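Local coordinates for protein O-methyltransferase family 2 (PDB 5I2H) that probably transfers a methyl group from S-adenosyl-L-methionine to a hydroxyl oxygen of its substrate, working as a dimer, and binds the flavone apigenin, at residues Phe43-Asn47 with Ala94-Thr100; Leu62-Ala66 with Arg125-Asp129; Met255-Phe260 with Arg282-Ala287; Val302-Leu308 with Arg328-Glu334. One frame throughout, in Å; residues are numbered along the deposited sequence. Where two conformers were deposited one is given.

Interaction 1. Residues Phe43-Asn47 with Ala94-Thr100; sequences FDILN and ARNHLVT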
# COMPACT_ATOMS: atom_id res chain seq x y z
N PHE A 43 -4.24 15.68 -12.16
CA PHE A 43 -4.48 15.03 -13.45
C PHE A 43 -5.30 15.92 -14.38
O PHE A 43 -5.00 16.01 -15.57
CB PHE A 43 -5.16 13.69 -13.22
CG PHE A 43 -4.39 12.82 -12.26
CD1 PHE A 43 -3.17 12.28 -12.65
CD2 PHE A 43 -4.82 12.64 -10.96
CE1 PHE A 43 -2.40 11.51 -11.76
CE2 PHE A 43 -4.06 11.89 -10.06
CZ PHE A 43 -2.86 11.31 -10.47
N ASP A 44 -6.27 16.62 -13.82
CA ASP A 44 -7.03 17.54 -14.66
C ASP A 44 -6.13 18.67 -15.16
O ASP A 44 -6.29 19.13 -16.30
CB ASP A 44 -8.23 18.08 -13.87
CG ASP A 44 -9.26 16.99 -13.55
OD1 ASP A 44 -9.52 16.13 -14.41
OD2 ASP A 44 -9.79 16.99 -12.43
N ILE A 45 -5.17 19.11 -14.34
CA ILE A 45 -4.26 20.16 -14.79
C ILE A 45 -3.35 19.66 -15.90
O ILE A 45 -3.24 20.27 -16.97
CB ILE A 45 -3.46 20.71 -13.60
CG1 ILE A 45 -4.40 21.51 -12.69
CG2 ILE A 45 -2.28 21.54 -14.09
CD1 ILE A 45 -3.78 21.92 -11.37
N LEU A 46 -2.70 18.52 -15.69
CA LEU A 46 -1.72 18.07 -16.67
C LEU A 46 -2.39 17.55 -17.94
O LEU A 46 -1.75 17.54 -19.01
CB LEU A 46 -0.80 17.02 -16.05
CG LEU A 46 0.30 17.62 -15.16
CD1 LEU A 46 0.95 16.51 -14.36
CD2 LEU A 46 1.37 18.32 -15.98
N ASN A 47 -3.66 17.16 -17.86
CA ASN A 47 -4.39 16.75 -19.05
C ASN A 47 -4.44 17.85 -20.10
O ASN A 47 -4.50 17.57 -21.30
CB ASN A 47 -5.80 16.34 -18.70
CG ASN A 47 -6.58 15.91 -19.91
OD1 ASN A 47 -7.62 16.50 -20.23
ND2 ASN A 47 -6.04 14.93 -20.64
N ALA A 94 -3.39 7.32 -16.63
CA ALA A 94 -3.93 8.46 -15.87
C ALA A 94 -4.93 9.24 -16.71
O ALA A 94 -5.97 9.69 -16.22
CB ALA A 94 -2.81 9.41 -15.41
N ARG A 95 -4.62 9.42 -18.00
CA ARG A 95 -5.50 10.23 -18.84
C ARG A 95 -6.89 9.59 -18.96
O ARG A 95 -7.92 10.30 -18.97
CB ARG A 95 -4.86 10.43 -20.21
CG ARG A 95 -5.51 11.58 -21.02
CD ARG A 95 -4.82 11.87 -22.35
NE ARG A 95 -3.35 11.94 -22.28
CZ ARG A 95 -2.62 13.05 -22.07
NH1 ARG A 95 -3.20 14.21 -21.80
NH2 ARG A 95 -1.28 12.96 -22.06
N ASN A 96 -6.93 8.26 -19.04
CA ASN A 96 -8.21 7.57 -19.21
C ASN A 96 -8.96 7.39 -17.90
O ASN A 96 -10.19 7.28 -17.91
CB ASN A 96 -7.97 6.19 -19.84
CG ASN A 96 -7.44 6.31 -21.25
OD1 ASN A 96 -7.76 7.27 -21.93
ND2 ASN A 96 -6.62 5.36 -21.69
N HIS A 97 -8.26 7.31 -16.77
CA HIS A 97 -8.93 6.89 -15.55
C HIS A 97 -8.88 7.90 -14.42
O HIS A 97 -9.60 7.71 -13.43
CB HIS A 97 -8.36 5.54 -15.10
CG HIS A 97 -8.41 4.52 -16.19
ND1 HIS A 97 -9.59 4.11 -16.76
CD2 HIS A 97 -7.42 3.83 -16.82
CE1 HIS A 97 -9.33 3.23 -17.72
NE2 HIS A 97 -8.03 3.04 -17.77
N LEU A 98 -8.07 8.95 -14.49
CA LEU A 98 -7.99 9.90 -13.39
C LEU A 98 -8.32 11.33 -13.80
O LEU A 98 -8.21 12.23 -12.97
CB LEU A 98 -6.61 9.81 -12.71
CG LEU A 98 -6.39 8.41 -12.09
CD1 LEU A 98 -4.90 8.04 -11.63
CD2 LEU A 98 -7.37 8.15 -10.94
N VAL A 99 -8.73 11.55 -15.04
CA VAL A 99 -9.24 12.84 -15.50
C VAL A 99 -10.76 12.81 -15.38
O VAL A 99 -11.41 11.83 -15.78
CB VAL A 99 -8.79 13.10 -16.95
CG1 VAL A 99 -9.47 14.33 -17.53
CG2 VAL A 99 -7.27 13.28 -17.02
N THR A 100 -11.34 13.88 -14.80
CA THR A 100 -12.75 13.86 -14.40
C THR A 100 -13.73 13.78 -15.57
O THR A 100 -14.88 13.35 -15.38
CB THR A 100 -13.13 15.09 -13.53
OG1 THR A 100 -12.93 16.32 -14.25
CG2 THR A 100 -12.35 15.09 -12.21
O HOH W 1 -9.16 14.29 -11.27
O HOH W 2 -1.15 16.43 -21.51

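Interaction 2. Residues Leu62-Ala66 with Arg125-Asp129; sequences LSERA and RLKSD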
# COMPACT_ATOMS: atom_id res chain seq x y z
N LEU A 62 3.12 24.79 -4.85
CA LEU A 62 3.83 23.90 -3.94
C LEU A 62 5.32 24.22 -3.98
O LEU A 62 5.84 24.75 -4.97
CB LEU A 62 3.62 22.41 -4.31
CG LEU A 62 2.23 21.78 -4.20
CD1 LEU A 62 2.26 20.32 -4.70
CD2 LEU A 62 1.71 21.83 -2.76
N SER A 63 6.00 23.89 -2.89
CA SER A 63 7.45 24.00 -2.85
C SER A 63 8.07 23.04 -3.86
O SER A 63 7.42 22.12 -4.36
CB SER A 63 7.99 23.69 -1.45
OG SER A 63 7.76 22.32 -1.11
N GLU A 64 9.35 23.29 -4.16
CA GLU A 64 10.12 22.37 -4.99
C GLU A 64 10.12 20.98 -4.39
O GLU A 64 9.92 19.99 -5.11
CB GLU A 64 11.57 22.85 -5.14
CG GLU A 64 12.37 22.14 -6.27
CD GLU A 64 13.26 20.92 -5.84
OE1 GLU A 64 13.40 20.62 -4.62
OE2 GLU A 64 13.83 20.27 -6.76
N ARG A 65 10.32 20.87 -3.08
CA ARG A 65 10.38 19.55 -2.46
C ARG A 65 9.03 18.86 -2.56
O ARG A 65 8.95 17.69 -2.95
CB ARG A 65 10.83 19.66 -0.99
CG ARG A 65 10.97 18.27 -0.32
CD ARG A 65 11.49 18.35 1.12
NE ARG A 65 10.58 19.06 1.99
CZ ARG A 65 10.08 18.55 3.11
NH1 ARG A 65 10.38 17.31 3.50
NH2 ARG A 65 9.28 19.31 3.86
N ALA A 66 7.95 19.58 -2.22
CA ALA A 66 6.62 18.96 -2.28
C ALA A 66 6.30 18.53 -3.70
O ALA A 66 5.73 17.45 -3.92
CB ALA A 66 5.55 19.92 -1.76
N ARG A 125 0.69 18.67 4.77
CA ARG A 125 2.15 18.64 4.64
C ARG A 125 2.58 19.23 3.30
O ARG A 125 3.47 20.09 3.25
CB ARG A 125 2.68 17.21 4.77
CG ARG A 125 2.53 16.53 6.13
CD ARG A 125 3.15 17.33 7.29
NE ARG A 125 2.20 18.25 7.91
CZ ARG A 125 1.13 17.89 8.62
NH1 ARG A 125 0.86 16.60 8.80
NH2 ARG A 125 0.33 18.81 9.14
N LEU A 126 1.99 18.74 2.21
CA LEU A 126 2.37 19.20 0.88
C LEU A 126 2.16 20.71 0.75
O LEU A 126 3.04 21.44 0.28
CB LEU A 126 1.58 18.46 -0.21
CG LEU A 126 1.91 16.98 -0.46
CD1 LEU A 126 0.80 16.31 -1.28
CD2 LEU A 126 3.26 16.80 -1.17
N LYS A 127 0.99 21.18 1.17
CA LYS A 127 0.65 22.59 0.95
C LYS A 127 1.45 23.51 1.86
O LYS A 127 1.76 24.65 1.47
CB LYS A 127 -0.84 22.82 1.19
CG LYS A 127 -1.73 22.30 0.12
CD LYS A 127 -3.15 22.61 0.54
CE LYS A 127 -4.14 22.22 -0.54
NZ LYS A 127 -5.49 22.76 -0.19
N SER A 128 1.77 23.06 3.06
CA SER A 128 2.42 23.93 4.02
C SER A 128 3.94 23.92 3.91
O SER A 128 4.60 24.74 4.55
CB SER A 128 2.01 23.54 5.45
OG SER A 128 2.59 22.30 5.83
N ASP A 129 4.51 23.04 3.11
CA ASP A 129 5.97 23.03 3.06
C ASP A 129 6.57 24.35 2.56
O ASP A 129 6.07 24.97 1.63
CB ASP A 129 6.47 21.91 2.18
CG ASP A 129 7.95 21.75 2.31
OD1 ASP A 129 8.44 21.85 3.46
OD2 ASP A 129 8.61 21.54 1.28
O HOH W 3 4.28 23.69 -0.46
O HOH W 4 11.30 22.09 1.34

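Interaction 3. Residues Met255-Phe260 with Arg282-Ala287; sequences MWVDPF and RLVAKA. With FMT (formic acid), chain H; EDO (1,2-ethanediol), chain F.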
# COMPACT_ATOMS: atom_id res chain seq x y z
N MSE A 255 25.47 18.25 15.48
CA MSE A 255 26.33 17.97 14.32
C MSE A 255 26.58 19.21 13.43
O MSE A 255 27.53 19.22 12.65
CB MSE A 255 25.74 16.84 13.46
CG MSE A 255 24.44 17.20 12.75
SE MSE A 255 23.75 15.55 11.98
CE MSE A 255 22.15 16.23 11.19
N TRP A 256 25.73 20.24 13.56
CA TRP A 256 25.89 21.41 12.70
C TRP A 256 26.99 22.34 13.19
O TRP A 256 27.58 23.06 12.39
CB TRP A 256 24.57 22.17 12.61
CG TRP A 256 23.47 21.30 12.03
CD1 TRP A 256 22.44 20.75 12.72
CD2 TRP A 256 23.33 20.86 10.67
NE1 TRP A 256 21.67 19.97 11.89
CE2 TRP A 256 22.18 20.04 10.61
CE3 TRP A 256 24.06 21.08 9.50
CZ2 TRP A 256 21.75 19.43 9.42
CZ3 TRP A 256 23.62 20.48 8.31
CH2 TRP A 256 22.47 19.67 8.29
N VAL A 257 27.28 22.35 14.50
CA VAL A 257 28.11 23.41 15.07
C VAL A 257 29.22 22.88 15.96
O VAL A 257 30.24 23.56 16.15
CB VAL A 257 27.26 24.44 15.87
CG1 VAL A 257 26.19 25.12 14.97
CG2 VAL A 257 26.62 23.80 17.09
N ASP A 258 29.03 21.71 16.56
CA ASP A 258 30.08 21.21 17.42
C ASP A 258 31.12 20.48 16.58
O ASP A 258 30.77 19.86 15.57
CB ASP A 258 29.50 20.26 18.47
CG ASP A 258 28.63 20.99 19.50
OD1 ASP A 258 28.92 22.16 19.81
OD2 ASP A 258 27.63 20.42 19.99
N PRO A 259 32.39 20.53 16.98
CA PRO A 259 33.43 19.89 16.17
C PRO A 259 33.28 18.37 16.15
O PRO A 259 33.07 17.74 17.20
CB PRO A 259 34.74 20.32 16.86
CG PRO A 259 34.35 20.71 18.27
CD PRO A 259 32.93 21.19 18.19
N PHE A 260 33.41 17.79 14.97
CA PHE A 260 33.47 16.34 14.90
C PHE A 260 34.83 15.89 15.43
O PHE A 260 35.85 16.59 15.23
CB PHE A 260 33.31 15.85 13.46
CG PHE A 260 31.91 16.03 12.88
CD1 PHE A 260 30.75 15.88 13.67
CD2 PHE A 260 31.75 16.33 11.51
CE1 PHE A 260 29.49 16.03 13.10
CE2 PHE A 260 30.50 16.48 10.93
CZ PHE A 260 29.36 16.33 11.71
N ARG A 282 25.61 21.19 3.21
CA ARG A 282 26.31 21.69 4.39
C ARG A 282 26.87 20.54 5.21
O ARG A 282 28.05 20.57 5.61
CB ARG A 282 25.34 22.54 5.23
CG ARG A 282 25.92 23.05 6.58
CD ARG A 282 26.60 24.43 6.46
NE ARG A 282 27.77 24.31 5.63
CZ ARG A 282 28.97 23.96 6.09
NH1 ARG A 282 29.14 23.70 7.39
NH2 ARG A 282 29.99 23.86 5.25
N LEU A 283 26.06 19.49 5.45
CA LEU A 283 26.52 18.40 6.31
C LEU A 283 27.65 17.63 5.64
O LEU A 283 28.64 17.26 6.30
CB LEU A 283 25.35 17.46 6.67
CG LEU A 283 25.71 16.45 7.76
CD1 LEU A 283 26.17 17.12 9.06
CD2 LEU A 283 24.50 15.57 8.04
N VAL A 284 27.53 17.41 4.33
CA VAL A 284 28.58 16.71 3.60
C VAL A 284 29.88 17.50 3.65
O VAL A 284 30.97 16.94 3.91
CB VAL A 284 28.13 16.44 2.15
CG1 VAL A 284 29.32 16.00 1.31
CG2 VAL A 284 27.04 15.34 2.12
N ALA A 285 29.79 18.82 3.47
CA ALA A 285 30.99 19.67 3.55
C ALA A 285 31.63 19.63 4.93
O ALA A 285 32.86 19.51 5.05
CB ALA A 285 30.62 21.11 3.18
N LYS A 286 30.83 19.75 5.99
CA LYS A 286 31.40 19.78 7.34
C LYS A 286 32.08 18.45 7.66
O LYS A 286 33.22 18.42 8.17
CB LYS A 286 30.30 20.10 8.37
CG LYS A 286 30.77 20.11 9.84
CD LYS A 286 29.67 20.74 10.80
CE LYS A 286 30.15 20.86 12.24
NZ LYS A 286 30.38 19.50 12.83
N ALA A 287 31.41 17.35 7.36
CA ALA A 287 32.04 16.04 7.57
C ALA A 287 33.35 15.92 6.80
O ALA A 287 34.36 15.46 7.34
CB ALA A 287 31.07 14.92 7.19
C FMT H . 28.04 24.33 2.13
O1 FMT H . 29.26 24.52 2.34
O2 FMT H . 27.05 24.72 2.81
C1 EDO F . 22.38 16.56 15.50
O1 EDO F . 22.37 17.96 15.73
C2 EDO F . 23.48 15.91 16.31
O2 EDO F . 23.17 14.53 16.16
O HOH W 5 27.26 23.77 9.76
O HOH W 6 33.23 19.34 12.50

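Interaction 4. Residues Val302-Leu308 with Arg328-Glu334; sequences VLLNSDL and RAYSLEE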
# COMPACT_ATOMS: atom_id res chain seq x y z
N VAL A 302 18.83 5.09 0.96
CA VAL A 302 18.10 4.51 -0.16
C VAL A 302 18.35 5.38 -1.39
O VAL A 302 18.87 6.50 -1.27
CB VAL A 302 16.60 4.37 0.14
CG1 VAL A 302 16.38 3.37 1.28
CG2 VAL A 302 15.95 5.77 0.45
N LEU A 303 18.01 4.88 -2.57
CA LEU A 303 18.24 5.62 -3.81
C LEU A 303 17.01 5.64 -4.70
O LEU A 303 16.48 4.57 -5.05
CB LEU A 303 19.39 5.02 -4.60
CG LEU A 303 20.75 5.06 -3.90
CD1 LEU A 303 21.77 4.22 -4.74
CD2 LEU A 303 21.23 6.49 -3.67
N LEU A 304 16.57 6.84 -5.07
CA LEU A 304 15.72 6.99 -6.25
C LEU A 304 16.56 6.82 -7.51
O LEU A 304 17.79 7.04 -7.49
CB LEU A 304 15.06 8.37 -6.29
CG LEU A 304 13.97 8.58 -5.25
CD1 LEU A 304 13.58 10.03 -5.21
CD2 LEU A 304 12.72 7.71 -5.56
N ASN A 305 15.89 6.47 -8.62
CA ASN A 305 16.60 6.36 -9.89
C ASN A 305 16.98 7.77 -10.38
O ASN A 305 16.59 8.79 -9.80
CB ASN A 305 15.77 5.58 -10.92
CG ASN A 305 14.45 6.25 -11.28
OD1 ASN A 305 14.27 7.44 -11.07
ND2 ASN A 305 13.54 5.47 -11.86
N SER A 306 17.78 7.82 -11.45
CA SER A 306 18.41 9.09 -11.81
C SER A 306 17.42 10.13 -12.33
O SER A 306 17.71 11.32 -12.25
CB SER A 306 19.53 8.84 -12.84
OG SER A 306 18.99 8.28 -14.02
N ASP A 307 16.26 9.75 -12.84
CA ASP A 307 15.34 10.83 -13.20
C ASP A 307 14.19 10.94 -12.21
O ASP A 307 13.17 11.56 -12.51
CB ASP A 307 14.83 10.69 -14.63
CG ASP A 307 13.95 9.48 -14.83
OD1 ASP A 307 13.94 8.61 -13.94
OD2 ASP A 307 13.28 9.41 -15.91
N LEU A 308 14.37 10.39 -11.00
CA LEU A 308 13.40 10.56 -9.92
C LEU A 308 11.99 10.13 -10.33
O LEU A 308 11.00 10.80 -10.05
CB LEU A 308 13.40 11.99 -9.39
CG LEU A 308 14.77 12.61 -9.11
CD1 LEU A 308 14.58 14.05 -8.57
CD2 LEU A 308 15.56 11.73 -8.12
N ARG A 328 13.75 14.10 1.81
CA ARG A 328 13.08 13.12 0.98
C ARG A 328 14.16 12.12 0.56
O ARG A 328 15.34 12.30 0.88
CB ARG A 328 12.43 13.77 -0.25
CG ARG A 328 13.46 14.52 -1.17
CD ARG A 328 12.90 14.58 -2.63
NE ARG A 328 13.66 15.46 -3.52
CZ ARG A 328 14.58 15.07 -4.39
NH1 ARG A 328 14.89 13.77 -4.53
NH2 ARG A 328 15.22 15.98 -5.12
N ALA A 329 13.75 11.05 -0.14
CA ALA A 329 14.77 10.19 -0.74
C ALA A 329 15.43 10.94 -1.89
O ALA A 329 14.78 11.74 -2.59
CB ALA A 329 14.16 8.88 -1.25
N TYR A 330 16.72 10.66 -2.09
CA TYR A 330 17.52 11.28 -3.13
C TYR A 330 18.09 10.21 -4.07
O TYR A 330 18.12 9.02 -3.73
CB TYR A 330 18.67 12.13 -2.52
CG TYR A 330 18.17 13.33 -1.77
CD1 TYR A 330 17.57 14.40 -2.44
CD2 TYR A 330 18.27 13.41 -0.37
CE1 TYR A 330 17.10 15.54 -1.74
CE2 TYR A 330 17.82 14.52 0.32
CZ TYR A 330 17.23 15.58 -0.37
OH TYR A 330 16.76 16.68 0.33
N SER A 331 18.56 10.64 -5.26
CA SER A 331 19.18 9.73 -6.22
C SER A 331 20.70 9.68 -6.03
O SER A 331 21.29 10.53 -5.37
CB SER A 331 18.89 10.18 -7.66
OG SER A 331 19.51 11.45 -7.88
N LEU A 332 21.34 8.67 -6.65
CA LEU A 332 22.80 8.62 -6.62
C LEU A 332 23.38 9.87 -7.24
O LEU A 332 24.35 10.43 -6.72
CB LEU A 332 23.31 7.37 -7.34
CG LEU A 332 24.85 7.15 -7.35
CD1 LEU A 332 25.46 7.07 -5.96
CD2 LEU A 332 25.23 5.89 -8.10
N GLU A 333 22.77 10.36 -8.33
CA GLU A 333 23.26 11.56 -8.99
C GLU A 333 23.22 12.76 -8.04
O GLU A 333 24.16 13.56 -7.99
CB GLU A 333 22.46 11.81 -10.27
CG GLU A 333 22.71 13.11 -10.96
CD GLU A 333 21.86 13.24 -12.24
OE1 GLU A 333 21.75 12.24 -13.00
OE2 GLU A 333 21.30 14.32 -12.48
N GLU A 334 22.16 12.84 -7.21
CA GLU A 334 22.07 13.93 -6.23
C GLU A 334 23.15 13.80 -5.16
O GLU A 334 23.87 14.77 -4.87
CB GLU A 334 20.66 13.97 -5.64
CG GLU A 334 19.66 14.49 -6.70
CD GLU A 334 18.19 14.44 -6.28
OE1 GLU A 334 17.79 13.44 -5.63
OE2 GLU A 334 17.45 15.41 -6.64
O HOH W 7 17.99 8.84 -0.13
O HOH W 8 20.22 6.66 -8.44
O HOH W 9 18.78 12.65 -10.17

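Interaction 1. Residues Phe43-Asn47 with Ala94-Thr100
The direct hydrogen bonds both end on Asp44 OD1: a nearly linear one from the backbone Thr100 N (2.9 Å, 171°) and a weak one from Thr100 OG1 (3.4 Å). Water 1 donates to Asp44 OD2 (3.0 Å) and to Leu98 O (2.8 Å), and water 2 joins Leu46 O (2.8 Å) to Arg95 NH1 (3.0 Å); Arg95 also forms a salt bridge with Asp89. The contact thus ties helix 42-48 to the end of helix 92-97, both within the helical dimerisation domain of the family, where Leu98 leaves helical geometry and packs on Ile20 of the second subunit. Phe43, Ala94 and Leu98 form the buried apolar part. Leu98 CB sits over the Phe43 ring in a CH-pi contact, 4.0 Å from the centroid and 22° off the normal, and Ala94 CB approaches Phe43 CD1 to 4.0 Å. Separately, Val99 CG2 lies 3.8 Å from Asn47 CB, beside Leu90 of strand 88-90.

Interaction 2. Residues Leu62-Ala66 with Arg125-Asp129
Asp129, at the end of the 125-129 segment, has both carboxylate oxygens engaged by the 62-66 segment. OD1 accepts from Arg65 NH2 at 2.7 Å with an angle of 165°; OD2 takes the longer Arg65 NE bond, 3.2 Å and 149°. Together they make a two-pronged salt bridge, with OD1 lying near the guanidinium plane. Asp129 OD2 also accepts from Ser63 OG at 2.7 Å and from water 4 at 2.7 Å, the same water that accepts from Arg65 NE at 3.2 Å. The remaining Arg65 nitrogen, NH1, is satisfied by the carbonyls of Gly327 and Thr325, so this side chain also reaches the chain just after helix 312-324.

Ser63 OG plays two roles: while donating to Asp129 OD2, it accepts from Ala66 N at 3.0 Å and 164°. Its own backbone N donates to water 3 at 3.0 Å, and that water lies 2.7 Å from Leu126 O and 3.0 Å from Asp129 O.

Beneath the polar network, Ala66 CB meets Leu126 CD2 at 3.9 Å and Leu62 CD2 meets Leu126 CB at 4.2 Å, with Phe322 touching both Ala66 and Leu126. The arrangement is a serine N-cap: Ser63 caps the start of helix 64-76, and the Asp129 carboxylate holds that cap and Arg65 together.

Interaction 3. Residues Met255-Phe260 with Arg282-Ala287
The ammonium of Lys286 stands almost exactly over the face of Phe260, with NZ 3.4 Å from the ring centroid and only 6° off the normal, a close cation-pi contact. It joins the loop between strands 248-252 and 265-269 to helix 277-289 in the Rossmann-like domain that the family uses for S-adenosyl-L-methionine. Lys286 NZ also donates to Met255 O at 2.9 Å and to Asp258 O at 2.8 Å, so the bend of the loop wraps round it. Water 6 accepts from Lys286 NZ at 2.9 Å and from Phe260 N at 2.9 Å. Lys286 is extended through its first three torsions and turns at the last (chi4 -66°), which carries the amine from the helix into this pocket of carbonyls.

Apolar contacts pack round the Phe260 ring and Leu283. Leu283 CD1 and Ala287 CA lie at the edge of the Phe260 ring; Phe260 CZ is 4.2 Å from Leu283 CD1, and Phe226 packs on Phe260 edge-to-face. Met255 is modelled as selenomethionine, and its CE reaches Leu283 CD2 at 4.0 Å. Trp256, itself edge-to-face with Trp275, brings CZ3 to 3.8 Å from Leu283 CB and 3.9 Å from Arg282 CG.

At the outer margin, water 5 links the two segments again, donating to Trp256 O at 2.7 Å and accepting from Arg282 NH1 at 3.0 Å.

Interaction 4. Residues Val302-Leu308 with Arg328-Glu334
Leaving strand 296-301 of the methyltransferase domain's central sheet, the chain runs past the capping box that starts helix 332-341. Val302 comes first: its CG2 meets Ala329 CB at 4.0 Å, and water 7 connects Val302 O (2.7 Å) with Tyr330 N (3.0 Å). Leu303 presents CA to Tyr330 O in a CA-H...O contact of 3.4 Å and 152°, while its CD2 lies 4.3 Å from Leu332 CB, both side chains resting on Ile359. At Leu304 the backbones bond directly, N donating to Tyr330 O at 3.0 Å and 155°; Leu304 O receives water 8, which accepts from Leu332 N at 2.9 Å. Leu304 CG also packs on Ala329 CB at 4.0 Å.

A type I turn from Asn305 to Leu308 then closes through Leu308 N to Asn305 O, 3.0 Å. Within it, Ser306 O is linked through water 9 to Ser331 OG. Leu308 ends the segment, with CD2 3.7 Å from Ser331 CB and CD1 3.7 Å from Glu334 OE2. That glutamate completes the box: Ser331 N donates to Glu334 OE1 at 2.9 Å, Glu334 N returns to Ser331 OG at 3.1 Å, and Arg328 NH2 holds Glu334 OE2 at 2.8 Å.

In the fold
Interactions 1 and 2 both use the helical dimerisation region and lie about 21 Å apart between centres, their segments alternating along the chain; interactions 3 and 4 belong to the methyltransferase domain. Interaction 4 is the most central, about 10 Å from the chain centre, against about 31 Å for interaction 1, where Asn96, His97 and Leu98 meet the second subunit. All four are partly buried. Helix 64-76 links the two regions: it begins in interaction 2, and its Gln68 and Thr72 touch 302-308. Arg277 pairs with both Glu64 and Glu334. Waters bridge all four; direct bonds differ: backbone amide to aspartate in 1, salt bridge in 2, lysine to carbonyls and ring in 3, backbone to backbone in 4.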